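Local atomic coordinates of plasmin and fibronectin-binding protein A (Streptococcus pneumoniae, PDB entry 4MR0), a protein that acts as a fibronectin-dependent surface adhesin and invasin, binding human fibronectin, plasmin, plasminogen and serum albumin. Residues A[151-156]-A[170-175]; A[307-312]-A[359-364]; A[519-524]-A[565-570]. One frame throughout, in Å; residues are numbered along the deposited sequence.

How the contacts relate
The three contacts are spread along one elongated parallel beta-helix, of the kind found in pectate lyase-like proteins, which forms the modelled part of this cell-wall protein. They follow one another along the chain. Contact 1 is a rung-to-rung pair of strands, 150-153 and 170-174, near the N-terminal end. Contact 2 packs the end of strand 306-308 on the loop before strand 364-372; its centre is about 30 Å from that of contact 1. Contact 3 sets the end of strand 515-523 against residues 565-570, close to the end of the modelled chain. Its centre is about 40 Å from that of contact 2 and about 53 Å from that of contact 1. None touches another.

Contact 1. Residues A[151-156]-A[170-175]; sequences VYFPEG and THLELN
His171 and Val151 start the pairing, with Val151 N donating to His171 O at 2.9 Å. Leu172 spreads its two methyls over two neighbours. Its CD1 lies 4.0 Å from Val151 CB, and its CD2 is 3.8 Å from Phe153 CE1. Glu173 holds strand 151-153 through both of its backbone polar groups: its N donates to Val151 O, and its O accepts from Phe153 N. The same oxygen lies 3.3 Å from Tyr152 CD1 and at the edge of the Phe153 ring. Leu174 runs side by side with Phe153, CG being anti to the carbonyl carbon in both. Leu174 CG is 3.6 Å from Phe153 CD1. Its CD2 makes a CH-pi contact over one ring face, offset toward the rim, 4.2 Å from the centroid and 22° off the normal. Asn175 N closes the ladder on Phe153 O at 2.9 Å. Its CB lies 3.5 Å from Tyr152 OH, and its OD1 accepts a hydrogen bond from Lys177 N. The chemistry divides by face. Val151, Phe153, Leu172 and Leu174 form a buried apolar layer, with Val151 and Phe153 packed on helix 132-143. Tyr152 and Glu173 lie on the other face. Four backbone bonds fix this parallel register, as between beta-helix coils.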
ATOM      1  N   VAL A 151     -21.729  16.862  -8.436  1.00 23.28           N
ATOM      2  CA  VAL A 151     -20.908  17.743  -9.262  1.00 23.76           C
ATOM      3  C   VAL A 151     -20.392  16.933 -10.453  1.00 24.21           C
ATOM      4  O   VAL A 151     -19.923  15.808 -10.286  1.00 24.43           O
ATOM      5  CB  VAL A 151     -19.709  18.301  -8.458  1.00 23.51           C
ATOM      6  CG1 VAL A 151     -18.805  19.129  -9.363  1.00 21.63           C
ATOM      7  CG2 VAL A 151     -20.215  19.155  -7.301  1.00 22.72           C
ATOM      8  N   TYR A 152     -20.482  17.498 -11.655  1.00 23.79           N
ATOM      9  CA  TYR A 152     -20.029  16.786 -12.846  1.00 24.05           C
ATOM     10  C   TYR A 152     -18.896  17.488 -13.588  1.00 23.11           C
ATOM     11  O   TYR A 152     -18.822  18.717 -13.614  1.00 24.94           O
ATOM     12  CB  TYR A 152     -21.206  16.572 -13.801  1.00 24.44           C
ATOM     13  CG  TYR A 152     -20.848  15.794 -15.046  1.00 26.22           C
ATOM     14  CD1 TYR A 152     -20.517  14.439 -14.976  1.00 27.33           C
ATOM     15  CD2 TYR A 152     -20.825  16.415 -16.297  1.00 26.85           C
ATOM     16  CE1 TYR A 152     -20.170  13.720 -16.121  1.00 28.06           C
ATOM     17  CE2 TYR A 152     -20.476  15.706 -17.450  1.00 28.63           C
ATOM     18  CZ  TYR A 152     -20.151  14.362 -17.353  1.00 29.30           C
ATOM     19  OH  TYR A 152     -19.793  13.667 -18.488  1.00 32.15           O
ATOM     20  N   PHE A 153     -18.016  16.691 -14.187  1.00 21.31           N
ATOM     21  CA  PHE A 153     -16.884  17.200 -14.948  1.00 21.02           C
ATOM     22  C   PHE A 153     -16.953  16.711 -16.394  1.00 21.91           C
ATOM     23  O   PHE A 153     -16.748  15.525 -16.663  1.00 19.70           O
ATOM     24  CB  PHE A 153     -15.547  16.722 -14.360  1.00 20.30           C
ATOM     25  CG  PHE A 153     -15.180  17.352 -13.041  1.00 19.63           C
ATOM     26  CD1 PHE A 153     -15.841  16.991 -11.869  1.00 21.13           C
ATOM     27  CD2 PHE A 153     -14.144  18.276 -12.969  1.00 19.19           C
ATOM     28  CE1 PHE A 153     -15.470  17.542 -10.638  1.00 20.01           C
ATOM     29  CE2 PHE A 153     -13.761  18.835 -11.744  1.00 21.51           C
ATOM     30  CZ  PHE A 153     -14.424  18.467 -10.580  1.00 19.60           C
ATOM     31  N   PRO A 154     -17.260  17.615 -17.341  1.00 23.22           N
ATOM     32  CA  PRO A 154     -17.341  17.254 -18.762  1.00 23.69           C
ATOM     33  C   PRO A 154     -15.938  16.951 -19.295  1.00 24.48           C
ATOM     34  O   PRO A 154     -14.942  17.209 -18.615  1.00 24.50           O
ATOM     35  CB  PRO A 154     -17.923  18.514 -19.409  1.00 24.35           C
ATOM     36  CG  PRO A 154     -18.760  19.106 -18.303  1.00 26.09           C
ATOM     37  CD  PRO A 154     -17.853  18.943 -17.103  1.00 23.91           C
ATOM     38  N   GLU A 155     -15.858  16.411 -20.506  1.00 24.77           N
ATOM     39  CA  GLU A 155     -14.570  16.107 -21.117  1.00 24.61           C
ATOM     40  C   GLU A 155     -13.700  17.355 -21.061  1.00 24.37           C
ATOM     41  O   GLU A 155     -14.198  18.471 -21.220  1.00 24.68           O
ATOM     42  CB  GLU A 155     -14.753  15.702 -22.581  1.00 27.77           C
ATOM     43  CG  GLU A 155     -13.452  15.336 -23.271  1.00 33.31           C
ATOM     44  CD  GLU A 155     -13.620  15.103 -24.763  1.00 38.93           C
ATOM     45  OE1 GLU A 155     -14.683  14.581 -25.171  1.00 39.34           O
ATOM     46  OE2 GLU A 155     -12.681  15.429 -25.526  1.00 40.84           O
ATOM     47  N   GLY A 156     -12.402  17.169 -20.836  1.00 24.25           N
ATOM     48  CA  GLY A 156     -11.501  18.304 -20.773  1.00 24.17           C
ATOM     49  C   GLY A 156     -10.351  18.102 -19.812  1.00 24.51           C
ATOM     50  O   GLY A 156     -10.213  17.042 -19.207  1.00 25.22           O
ATOM     51  N   THR A 170     -20.860  15.517  -0.780  1.00 20.70           N
ATOM     52  CA  THR A 170     -20.637  15.943  -2.157  1.00 20.72           C
ATOM     53  C   THR A 170     -20.212  14.708  -2.941  1.00 21.14           C
ATOM     54  O   THR A 170     -19.518  13.837  -2.412  1.00 19.99           O
ATOM     55  CB  THR A 170     -19.547  17.038  -2.270  1.00 22.25           C
ATOM     56  OG1 THR A 170     -18.302  16.543  -1.766  1.00 23.39           O
ATOM     57  CG2 THR A 170     -19.956  18.278  -1.489  1.00 21.77           C
ATOM     58  N   HIS A 171     -20.640  14.628  -4.196  1.00 19.15           N
ATOM     59  CA  HIS A 171     -20.324  13.477  -5.032  1.00 20.01           C
ATOM     60  C   HIS A 171     -19.890  13.922  -6.421  1.00 18.38           C
ATOM     61  O   HIS A 171     -20.702  14.400  -7.215  1.00 20.33           O
ATOM     62  CB  HIS A 171     -21.547  12.563  -5.112  1.00 20.48           C
ATOM     63  CG  HIS A 171     -22.168  12.295  -3.777  1.00 24.09           C
ATOM     64  ND1 HIS A 171     -23.188  13.070  -3.265  1.00 25.07           N
ATOM     65  CD2 HIS A 171     -21.841  11.412  -2.805  1.00 24.12           C
ATOM     66  CE1 HIS A 171     -23.459  12.677  -2.032  1.00 24.64           C
ATOM     67  NE2 HIS A 171     -22.655  11.673  -1.730  1.00 25.14           N
ATOM     68  N   LEU A 172     -18.599  13.768  -6.699  1.00 17.49           N
ATOM     69  CA  LEU A 172     -18.029  14.168  -7.974  1.00 16.15           C
ATOM     70  C   LEU A 172     -17.978  13.014  -8.962  1.00 17.13           C
ATOM     71  O   LEU A 172     -17.581  11.898  -8.619  1.00 15.32           O
ATOM     72  CB  LEU A 172     -16.619  14.738  -7.769  1.00 16.91           C
ATOM     73  CG  LEU A 172     -16.499  16.164  -7.215  1.00 17.57           C
ATOM     74  CD1 LEU A 172     -17.291  16.285  -5.923  1.00 17.54           C
ATOM     75  CD2 LEU A 172     -15.031  16.510  -6.983  1.00 17.10           C
ATOM     76  N   GLU A 173     -18.400  13.301 -10.188  1.00 18.00           N
ATOM     77  CA  GLU A 173     -18.398  12.323 -11.267  1.00 19.55           C
ATOM     78  C   GLU A 173     -17.687  12.992 -12.437  1.00 19.20           C
ATOM     79  O   GLU A 173     -18.064  14.091 -12.853  1.00 18.64           O
ATOM     80  CB  GLU A 173     -19.828  11.974 -11.679  1.00 23.29           C
ATOM     81  CG  GLU A 173     -19.919  10.836 -12.687  1.00 32.52           C
ATOM     82  CD  GLU A 173     -21.304  10.703 -13.309  1.00 38.23           C
ATOM     83  OE1 GLU A 173     -22.282  11.199 -12.708  1.00 40.84           O
ATOM     84  OE2 GLU A 173     -21.411  10.093 -14.398  1.00 41.56           O
ATOM     85  N   LEU A 174     -16.649  12.344 -12.954  1.00 18.60           N
ATOM     86  CA  LEU A 174     -15.909  12.907 -14.069  1.00 17.31           C
ATOM     87  C   LEU A 174     -16.047  12.056 -15.310  1.00 19.10           C
ATOM     88  O   LEU A 174     -16.063  10.829 -15.237  1.00 18.03           O
ATOM     89  CB  LEU A 174     -14.421  13.051 -13.728  1.00 16.23           C
ATOM     90  CG  LEU A 174     -14.095  13.960 -12.536  1.00 15.17           C
ATOM     91  CD1 LEU A 174     -14.284  13.188 -11.228  1.00 13.77           C
ATOM     92  CD2 LEU A 174     -12.658  14.461 -12.661  1.00 15.70           C
ATOM     93  N   ASN A 175     -16.152  12.729 -16.449  1.00 20.46           N
ATOM     94  CA  ASN A 175     -16.261  12.064 -17.731  1.00 21.34           C
ATOM     95  C   ASN A 175     -15.000  11.229 -17.917  1.00 22.52           C
ATOM     96  O   ASN A 175     -13.947  11.528 -17.348  1.00 20.02           O
ATOM     97  CB  ASN A 175     -16.381  13.118 -18.840  1.00 20.07           C
ATOM     98  CG  ASN A 175     -16.517  12.506 -20.222  1.00 22.38           C
ATOM     99  OD1 ASN A 175     -15.528  12.110 -20.846  1.00 19.53           O
ATOM    100  ND2 ASN A 175     -17.750  12.413 -20.701  1.00 22.56           N
TER

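Contact 2. Residues A[307-312]-A[359-364]; sequences IEPLTR and QNPSNI. With MN (manganese (II) ion), chain G.
Ile307 and Ile364 share one first torsion and differ in the second. In both, CG1 is anti to the carbonyl carbon and CG2 anti to the backbone N. CD1 is extended in Ile307 (chi2 168°) but folded back in Ile364 (chi2 -62°). The two side chains lie alongside, running opposite ways, and each CD1 meets the other residue's CG2. Ile307 CD1 lies 3.8 Å from Ile364 CG2, and Ile307 CG2 lies 3.9 Å from Ile364 CD1. The CG2 methyl of Ile307 also reaches Pro361 CB at 4.1 Å.

Pro361 extends this apolar patch to Pro309. Their rings meet at an angle, with Pro309 CD 3.9 Å from Pro361 CG. Pro309 CB also approaches Gln359 O at 3.5 Å. No hydrogen bond links the two segments, so the contact rests mainly on apolar packing between buried side chains.

The CB of Glu308 leaves the backbone away from 359-364, and its carboxylate serves a metal site. Both oxygens bind the manganese ion, OE2 at 2.3 Å and OE1 at 2.6 Å, so the carboxylate is bidentate. Gln271, Gln306 and Gly314 complete the site. Consecutive residues thus divide their work between core and metal.

In the fold, residues 307-308 end strand 306-308, which pairs in parallel with strand 270-273. Ile307 and Ile364 both pack on Val329 of strand 329-337. Residues 361-364 open the third PbH1 repeat, and the chain turns a corner at Asn363. The packing therefore lies at a corner between faces of the beta-helix, just before strand 364-372, which runs alongside 329-337.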
ATOM      1  N   ILE A 307      -2.263   3.956   4.361  1.00 14.21           N
ATOM      2  CA  ILE A 307      -3.369   3.844   5.301  1.00 13.17           C
ATOM      3  C   ILE A 307      -2.672   3.995   6.643  1.00 14.72           C
ATOM      4  O   ILE A 307      -1.880   3.141   7.046  1.00 13.75           O
ATOM      5  CB  ILE A 307      -4.042   2.467   5.183  1.00 15.35           C
ATOM      6  CG1 ILE A 307      -4.541   2.268   3.749  1.00 14.12           C
ATOM      7  CG2 ILE A 307      -5.193   2.355   6.184  1.00 14.70           C
ATOM      8  CD1 ILE A 307      -4.959   0.832   3.441  1.00 16.80           C
ATOM      9  N   GLU A 308      -2.977   5.072   7.351  1.00 15.49           N
ATOM     10  CA  GLU A 308      -2.275   5.339   8.593  1.00 15.85           C
ATOM     11  C   GLU A 308      -3.142   5.984   9.658  1.00 15.29           C
ATOM     12  O   GLU A 308      -4.270   6.398   9.395  1.00 16.08           O
ATOM     13  CB  GLU A 308      -1.133   6.301   8.270  1.00 17.19           C
ATOM     14  CG  GLU A 308      -1.679   7.675   7.840  1.00 17.75           C
ATOM     15  CD  GLU A 308      -0.675   8.538   7.105  1.00 18.24           C
ATOM     16  OE1 GLU A 308       0.507   8.569   7.509  1.00 19.07           O
ATOM     17  OE2 GLU A 308      -1.080   9.206   6.127  1.00 19.87           O
ATOM     18  N   PRO A 309      -2.626   6.042  10.896  1.00 16.14           N
ATOM     19  CA  PRO A 309      -3.389   6.674  11.978  1.00 16.41           C
ATOM     20  C   PRO A 309      -3.194   8.172  11.752  1.00 15.48           C
ATOM     21  O   PRO A 309      -2.312   8.573  10.992  1.00 15.51           O
ATOM     22  CB  PRO A 309      -2.704   6.157  13.247  1.00 16.54           C
ATOM     23  CG  PRO A 309      -1.300   5.884  12.797  1.00 17.09           C
ATOM     24  CD  PRO A 309      -1.501   5.256  11.433  1.00 15.59           C
ATOM     25  N   LEU A 310      -4.001   8.998  12.402  1.00 14.35           N
ATOM     26  CA  LEU A 310      -3.912  10.438  12.203  1.00 15.53           C
ATOM     27  C   LEU A 310      -2.983  11.166  13.178  1.00 15.56           C
ATOM     28  O   LEU A 310      -3.351  11.434  14.329  1.00 16.25           O
ATOM     29  CB  LEU A 310      -5.329  11.035  12.257  1.00 15.85           C
ATOM     30  CG  LEU A 310      -5.555  12.504  11.894  1.00 16.75           C
ATOM     31  CD1 LEU A 310      -5.051  12.797  10.489  1.00 14.88           C
ATOM     32  CD2 LEU A 310      -7.053  12.804  11.991  1.00 15.14           C
ATOM     33  N   THR A 311      -1.777  11.471  12.705  1.00 16.06           N
ATOM     34  CA  THR A 311      -0.774  12.192  13.494  1.00 16.77           C
ATOM     35  C   THR A 311      -0.170  13.268  12.601  1.00 17.58           C
ATOM     36  O   THR A 311      -0.253  13.186  11.378  1.00 17.48           O
ATOM     37  CB  THR A 311       0.376  11.265  13.979  1.00 17.07           C
ATOM     38  OG1 THR A 311       1.164  10.842  12.859  1.00 17.90           O
ATOM     39  CG2 THR A 311      -0.189  10.041  14.697  1.00 16.04           C
ATOM     40  N   ARG A 312       0.442  14.280  13.205  1.00 18.40           N
ATOM     41  CA  ARG A 312       1.042  15.346  12.419  1.00 20.32           C
ATOM     42  C   ARG A 312       2.251  14.829  11.637  1.00 20.83           C
ATOM     43  O   ARG A 312       2.533  15.294  10.532  1.00 19.54           O
ATOM     44  CB  ARG A 312       1.420  16.516  13.339  1.00 22.07           C
ATOM     45  CG  ARG A 312       0.195  17.167  13.968  1.00 24.86           C
ATOM     46  CD  ARG A 312       0.549  18.267  14.964  1.00 29.37           C
ATOM     47  NE  ARG A 312       1.151  19.432  14.325  1.00 31.82           N
ATOM     48  CZ  ARG A 312       1.489  20.541  14.980  1.00 34.98           C
ATOM     49  NH1 ARG A 312       1.282  20.629  16.289  1.00 34.31           N
ATOM     50  NH2 ARG A 312       2.035  21.561  14.331  1.00 33.32           N
ATOM     51  N   GLN A 359      -3.144   4.528  17.195  1.00 17.85           N
ATOM     52  CA  GLN A 359      -4.023   3.369  17.227  1.00 16.84           C
ATOM     53  C   GLN A 359      -3.908   2.691  15.856  1.00 17.27           C
ATOM     54  O   GLN A 359      -4.042   3.340  14.818  1.00 16.98           O
ATOM     55  CB  GLN A 359      -5.467   3.800  17.504  1.00 17.51           C
ATOM     56  CG  GLN A 359      -6.448   2.643  17.734  1.00 20.76           C
ATOM     57  CD  GLN A 359      -6.041   1.725  18.887  1.00 24.67           C
ATOM     58  OE1 GLN A 359      -5.833   2.176  20.019  1.00 27.29           O
ATOM     59  NE2 GLN A 359      -5.941   0.427  18.603  1.00 26.99           N
ATOM     60  N   ASN A 360      -3.647   1.387  15.865  1.00 15.28           N
ATOM     61  CA  ASN A 360      -3.480   0.615  14.639  1.00 16.23           C
ATOM     62  C   ASN A 360      -4.676   0.605  13.688  1.00 14.67           C
ATOM     63  O   ASN A 360      -5.804   0.330  14.099  1.00 15.16           O
ATOM     64  CB  ASN A 360      -3.144  -0.847  14.988  1.00 18.02           C
ATOM     65  CG  ASN A 360      -1.722  -1.028  15.511  1.00 18.69           C
ATOM     66  OD1 ASN A 360      -1.043  -0.067  15.872  1.00 19.28           O
ATOM     67  ND2 ASN A 360      -1.272  -2.281  15.557  1.00 18.00           N
ATOM     68  N   PRO A 361      -4.455   0.949  12.404  1.00 14.65           N
ATOM     69  CA  PRO A 361      -5.586   0.919  11.470  1.00 13.47           C
ATOM     70  C   PRO A 361      -6.101  -0.533  11.497  1.00 14.38           C
ATOM     71  O   PRO A 361      -5.297  -1.471  11.513  1.00 15.42           O
ATOM     72  CB  PRO A 361      -4.936   1.276  10.137  1.00 11.46           C
ATOM     73  CG  PRO A 361      -3.905   2.307  10.558  1.00 12.73           C
ATOM     74  CD  PRO A 361      -3.311   1.688  11.832  1.00 14.55           C
ATOM     75  N   SER A 362      -7.418  -0.725  11.502  1.00 12.78           N
ATOM     76  CA  SER A 362      -7.969  -2.078  11.573  1.00 13.88           C
ATOM     77  C   SER A 362      -9.049  -2.384  10.537  1.00 13.87           C
ATOM     78  O   SER A 362      -9.706  -1.479  10.022  1.00 12.43           O
ATOM     79  CB  SER A 362      -8.514  -2.342  12.988  1.00 15.85           C
ATOM     80  OG  SER A 362      -9.608  -1.490  13.290  1.00 17.56           O
ATOM     81  N   ASN A 363      -9.227  -3.676  10.259  1.00 14.36           N
ATOM     82  CA  ASN A 363     -10.185  -4.179   9.271  1.00 13.57           C
ATOM     83  C   ASN A 363      -9.852  -3.569   7.917  1.00 13.45           C
ATOM     84  O   ASN A 363     -10.649  -2.844   7.306  1.00 12.35           O
ATOM     85  CB  ASN A 363     -11.634  -3.863   9.668  1.00 15.04           C
ATOM     86  CG  ASN A 363     -12.650  -4.583   8.780  1.00 16.59           C
ATOM     87  OD1 ASN A 363     -12.314  -5.555   8.099  1.00 17.34           O
ATOM     88  ND2 ASN A 363     -13.894  -4.118   8.794  1.00 15.57           N
ATOM     89  N   ILE A 364      -8.641  -3.883   7.475  1.00 11.56           N
ATOM     90  CA  ILE A 364      -8.086  -3.412   6.219  1.00 13.36           C
ATOM     91  C   ILE A 364      -8.166  -4.574   5.239  1.00 12.93           C
ATOM     92  O   ILE A 364      -7.564  -5.626   5.463  1.00 13.68           O
ATOM     93  CB  ILE A 364      -6.606  -3.013   6.399  1.00 12.56           C
ATOM     94  CG1 ILE A 364      -6.467  -2.057   7.593  1.00 12.07           C
ATOM     95  CG2 ILE A 364      -6.070  -2.376   5.125  1.00 12.59           C
ATOM     96  CD1 ILE A 364      -7.219  -0.742   7.418  1.00 14.48           C
TER
HETATM   97 MN    MN G 705       0.938  10.095   5.486  1.00 23.86          MN

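Contact 3. Residues A[519-524]-A[565-570]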
ATOM      1  N   ASN A 519      -0.365 -29.497   4.731  1.00 22.61           N
ATOM      2  CA  ASN A 519      -0.523 -29.805   3.323  1.00 22.18           C
ATOM      3  C   ASN A 519      -0.229 -28.742   2.278  1.00 22.57           C
ATOM      4  O   ASN A 519      -1.076 -28.417   1.448  1.00 23.05           O
ATOM      5  CB  ASN A 519      -1.929 -30.358   3.122  1.00 24.39           C
ATOM      6  CG  ASN A 519      -2.259 -31.450   4.131  1.00 23.79           C
ATOM      7  OD1 ASN A 519      -1.500 -32.401   4.295  1.00 26.88           O
ATOM      8  ND2 ASN A 519      -3.388 -31.315   4.809  1.00 24.46           N
ATOM      9  N   ASN A 520       0.980 -28.205   2.321  1.00 22.44           N
ATOM     10  CA  ASN A 520       1.402 -27.232   1.330  1.00 22.41           C
ATOM     11  C   ASN A 520       1.957 -28.107   0.203  1.00 23.21           C
ATOM     12  O   ASN A 520       2.287 -29.269   0.433  1.00 23.24           O
ATOM     13  CB  ASN A 520       2.490 -26.333   1.909  1.00 19.61           C
ATOM     14  CG  ASN A 520       1.976 -25.451   3.031  1.00 20.33           C
ATOM     15  OD1 ASN A 520       1.264 -24.474   2.793  1.00 21.49           O
ATOM     16  ND2 ASN A 520       2.325 -25.797   4.264  1.00 20.26           N
ATOM     17  N   GLN A 521       2.028 -27.567  -1.008  1.00 24.47           N
ATOM     18  CA  GLN A 521       2.544 -28.313  -2.154  1.00 26.23           C
ATOM     19  C   GLN A 521       3.791 -27.640  -2.720  1.00 26.10           C
ATOM     20  O   GLN A 521       3.867 -26.410  -2.792  1.00 25.27           O
ATOM     21  CB  GLN A 521       1.466 -28.428  -3.236  1.00 29.82           C
ATOM     22  CG  GLN A 521       0.429 -29.510  -2.963  1.00 36.45           C
ATOM     23  CD  GLN A 521      -0.774 -29.411  -3.889  1.00 41.28           C
ATOM     24  OE1 GLN A 521      -0.630 -29.217  -5.100  1.00 43.48           O
ATOM     25  NE2 GLN A 521      -1.970 -29.555  -3.323  1.00 42.84           N
ATOM     26  N   PHE A 522       4.769 -28.450  -3.117  1.00 25.27           N
ATOM     27  CA  PHE A 522       6.024 -27.927  -3.655  1.00 27.07           C
ATOM     28  C   PHE A 522       6.395 -28.615  -4.961  1.00 28.31           C
ATOM     29  O   PHE A 522       6.295 -29.835  -5.079  1.00 28.39           O
ATOM     30  CB  PHE A 522       7.146 -28.127  -2.633  1.00 25.37           C
ATOM     31  CG  PHE A 522       6.818 -27.609  -1.260  1.00 24.11           C
ATOM     32  CD1 PHE A 522       7.063 -26.283  -0.924  1.00 24.69           C
ATOM     33  CD2 PHE A 522       6.246 -28.445  -0.312  1.00 22.51           C
ATOM     34  CE1 PHE A 522       6.745 -25.799   0.348  1.00 24.57           C
ATOM     35  CE2 PHE A 522       5.924 -27.975   0.960  1.00 24.50           C
ATOM     36  CZ  PHE A 522       6.170 -26.650   1.290  1.00 23.77           C
ATOM     37  N   TYR A 523       6.831 -27.827  -5.937  1.00 29.86           N
ATOM     38  CA  TYR A 523       7.210 -28.359  -7.241  1.00 32.24           C
ATOM     39  C   TYR A 523       8.480 -27.708  -7.765  1.00 34.14           C
ATOM     40  O   TYR A 523       8.641 -26.488  -7.702  1.00 33.60           O
ATOM     41  CB  TYR A 523       6.099 -28.115  -8.259  1.00 32.46           C
ATOM     42  CG  TYR A 523       4.753 -28.648  -7.850  1.00 33.45           C
ATOM     43  CD1 TYR A 523       4.418 -29.983  -8.058  1.00 34.60           C
ATOM     44  CD2 TYR A 523       3.809 -27.813  -7.249  1.00 33.44           C
ATOM     45  CE1 TYR A 523       3.170 -30.476  -7.681  1.00 35.95           C
ATOM     46  CE2 TYR A 523       2.565 -28.295  -6.866  1.00 34.42           C
ATOM     47  CZ  TYR A 523       2.251 -29.624  -7.085  1.00 35.70           C
ATOM     48  OH  TYR A 523       1.020 -30.105  -6.702  1.00 37.40           O
ATOM     49  N   ASN A 524       9.378 -28.533  -8.286  1.00 36.22           N
ATOM     50  CA  ASN A 524      10.619 -28.055  -8.865  1.00 38.31           C
ATOM     51  C   ASN A 524      11.415 -27.086  -7.990  1.00 38.34           C
ATOM     52  O   ASN A 524      11.902 -26.063  -8.476  1.00 38.60           O
ATOM     53  CB  ASN A 524      10.314 -27.406 -10.217  1.00 41.10           C
ATOM     54  CG  ASN A 524       9.449 -28.291 -11.102  1.00 43.95           C
ATOM     55  OD1 ASN A 524       9.835 -29.407 -11.451  1.00 46.81           O
ATOM     56  ND2 ASN A 524       8.269 -27.797 -11.462  1.00 45.35           N
ATOM     57  N   ASN A 565       2.931 -36.396   5.315  1.00 58.57           N
ATOM     58  CA  ASN A 565       1.837 -36.145   4.383  1.00 62.30           C
ATOM     59  C   ASN A 565       2.442 -36.578   3.053  1.00 65.74           C
ATOM     60  O   ASN A 565       3.565 -36.188   2.725  1.00 66.93           O
ATOM     61  CB  ASN A 565       1.436 -34.653   4.359  1.00 60.48           C
ATOM     62  CG  ASN A 565       2.385 -33.784   3.542  1.00 59.25           C
ATOM     63  OD1 ASN A 565       2.571 -33.998   2.344  1.00 58.69           O
ATOM     64  ND2 ASN A 565       2.973 -32.783   4.188  1.00 57.37           N
ATOM     65  N   ASN A 566       1.733 -37.410   2.297  1.00 69.47           N
ATOM     66  CA  ASN A 566       2.285 -37.869   1.031  1.00 73.36           C
ATOM     67  C   ASN A 566       1.886 -37.042  -0.182  1.00 75.03           C
ATOM     68  O   ASN A 566       1.081 -37.461  -1.015  1.00 75.38           O
ATOM     69  CB  ASN A 566       1.957 -39.349   0.805  1.00 75.07           C
ATOM     70  CG  ASN A 566       2.848 -40.269   1.627  1.00 76.62           C
ATOM     71  OD1 ASN A 566       2.542 -40.591   2.776  1.00 76.83           O
ATOM     72  ND2 ASN A 566       3.972 -40.678   1.043  1.00 77.35           N
ATOM     73  N   LEU A 567       2.474 -35.853  -0.252  1.00 76.64           N
ATOM     74  CA  LEU A 567       2.255 -34.908  -1.336  1.00 78.50           C
ATOM     75  C   LEU A 567       3.652 -34.503  -1.793  1.00 79.79           C
ATOM     76  O   LEU A 567       4.335 -33.743  -1.106  1.00 80.52           O
ATOM     77  CB  LEU A 567       1.503 -33.672  -0.830  1.00 78.53           C
ATOM     78  CG  LEU A 567       0.016 -33.738  -0.462  1.00 78.50           C
ATOM     79  CD1 LEU A 567      -0.277 -34.923   0.444  1.00 78.47           C
ATOM     80  CD2 LEU A 567      -0.367 -32.435   0.225  1.00 78.43           C
ATOM     81  N   SER A 568       4.088 -35.019  -2.937  1.00 80.91           N
ATOM     82  CA  SER A 568       5.420 -34.687  -3.434  1.00 82.01           C
ATOM     83  C   SER A 568       5.454 -34.347  -4.916  1.00 82.44           C
ATOM     84  O   SER A 568       4.518 -34.635  -5.660  1.00 82.64           O
ATOM     85  CB  SER A 568       6.389 -35.842  -3.155  1.00 82.47           C
ATOM     86  OG  SER A 568       6.014 -37.012  -3.869  1.00 82.66           O
ATOM     87  N   ASP A 569       6.556 -33.734  -5.334  1.00 82.47           N
ATOM     88  CA  ASP A 569       6.737 -33.340  -6.723  1.00 82.57           C
ATOM     89  C   ASP A 569       7.230 -34.485  -7.606  1.00 83.09           C
ATOM     90  O   ASP A 569       8.264 -35.090  -7.331  1.00 83.60           O
ATOM     91  CB  ASP A 569       7.715 -32.161  -6.808  1.00 81.45           C
ATOM     92  CG  ASP A 569       8.110 -31.828  -8.241  1.00 80.85           C
ATOM     93  OD1 ASP A 569       7.214 -31.752  -9.108  1.00 80.64           O
ATOM     94  OD2 ASP A 569       9.316 -31.628  -8.495  1.00 79.86           O
ATOM     95  N   LYS A 570       6.478 -34.780  -8.661  1.00 83.06           N
ATOM     96  CA  LYS A 570       6.848 -35.831  -9.596  1.00 82.44           C
ATOM     97  C   LYS A 570       6.867 -35.246 -11.003  1.00 79.88           C
ATOM     98  O   LYS A 570       6.335 -35.819 -11.949  1.00 81.27           O
ATOM     99  CB  LYS A 570       5.877 -37.009  -9.492  1.00 83.88           C
ATOM    100  CG  LYS A 570       4.411 -36.638  -9.328  1.00 85.03           C
ATOM    101  CD  LYS A 570       3.738 -37.575  -8.330  1.00 85.78           C
ATOM    102  CE  LYS A 570       4.395 -37.482  -6.950  1.00 86.08           C
ATOM    103  NZ  LYS A 570       3.691 -38.307  -5.928  1.00 86.53           N
TER
HETATM  104  O   HOH W   1       4.034 -31.492  -2.660  1.00 33.87           O
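Asp569 and Asn524 make the one direct hydrogen bond between the segments. Asn524 N donates to Asp569 OD2 at 3.1 Å, and the bond is nearly straight, with 165° at the hydrogen. The donor stands above the carboxylate plane, 79° out of it. Asp569 CG is anti to the backbone N (chi1 172°), which sets it 3.5 Å from Asn524 N and so brings the carboxylate to the donor.

One water adds an indirect link. It accepts from Phe522 N at 3.2 Å and gives a weak bond to Leu567 O. In this way the two backbones are joined where they lie too far apart to bond directly.

Other oxygens rest against carbon atoms. Asp569 OD1 lies in the plane of the Tyr523 ring at its edge, 3.5 Å from CD1, and the carboxylate and ring planes are close to perpendicular. This oxygen also takes a weak bond from Asn571 N. Phe522 O is buried against Asp569 CB at 3.2 Å and has no hydrogen-bond partner in the model. Asn519 OD1 approaches Asn565 CB at 3.7 Å. Asn565 ND2 has its polar partner in Asn550 OD1.

Leu567 adds van der Waals packing: its CD2 lies 3.9 Å from Asn519 CB.

Residues 521-523 belong to strand 515-523, which pairs in parallel with strand 490-500. Tyr523 stacks on Phe500, and Phe522 on Tyr529. Residues 565-570 follow strand 559-564 of the antiparallel pair 551-556 and 559-564. This irregular segment, with an inverse gamma turn centred on Asn566, runs along the end strand of the beta-helix without regular backbone pairing.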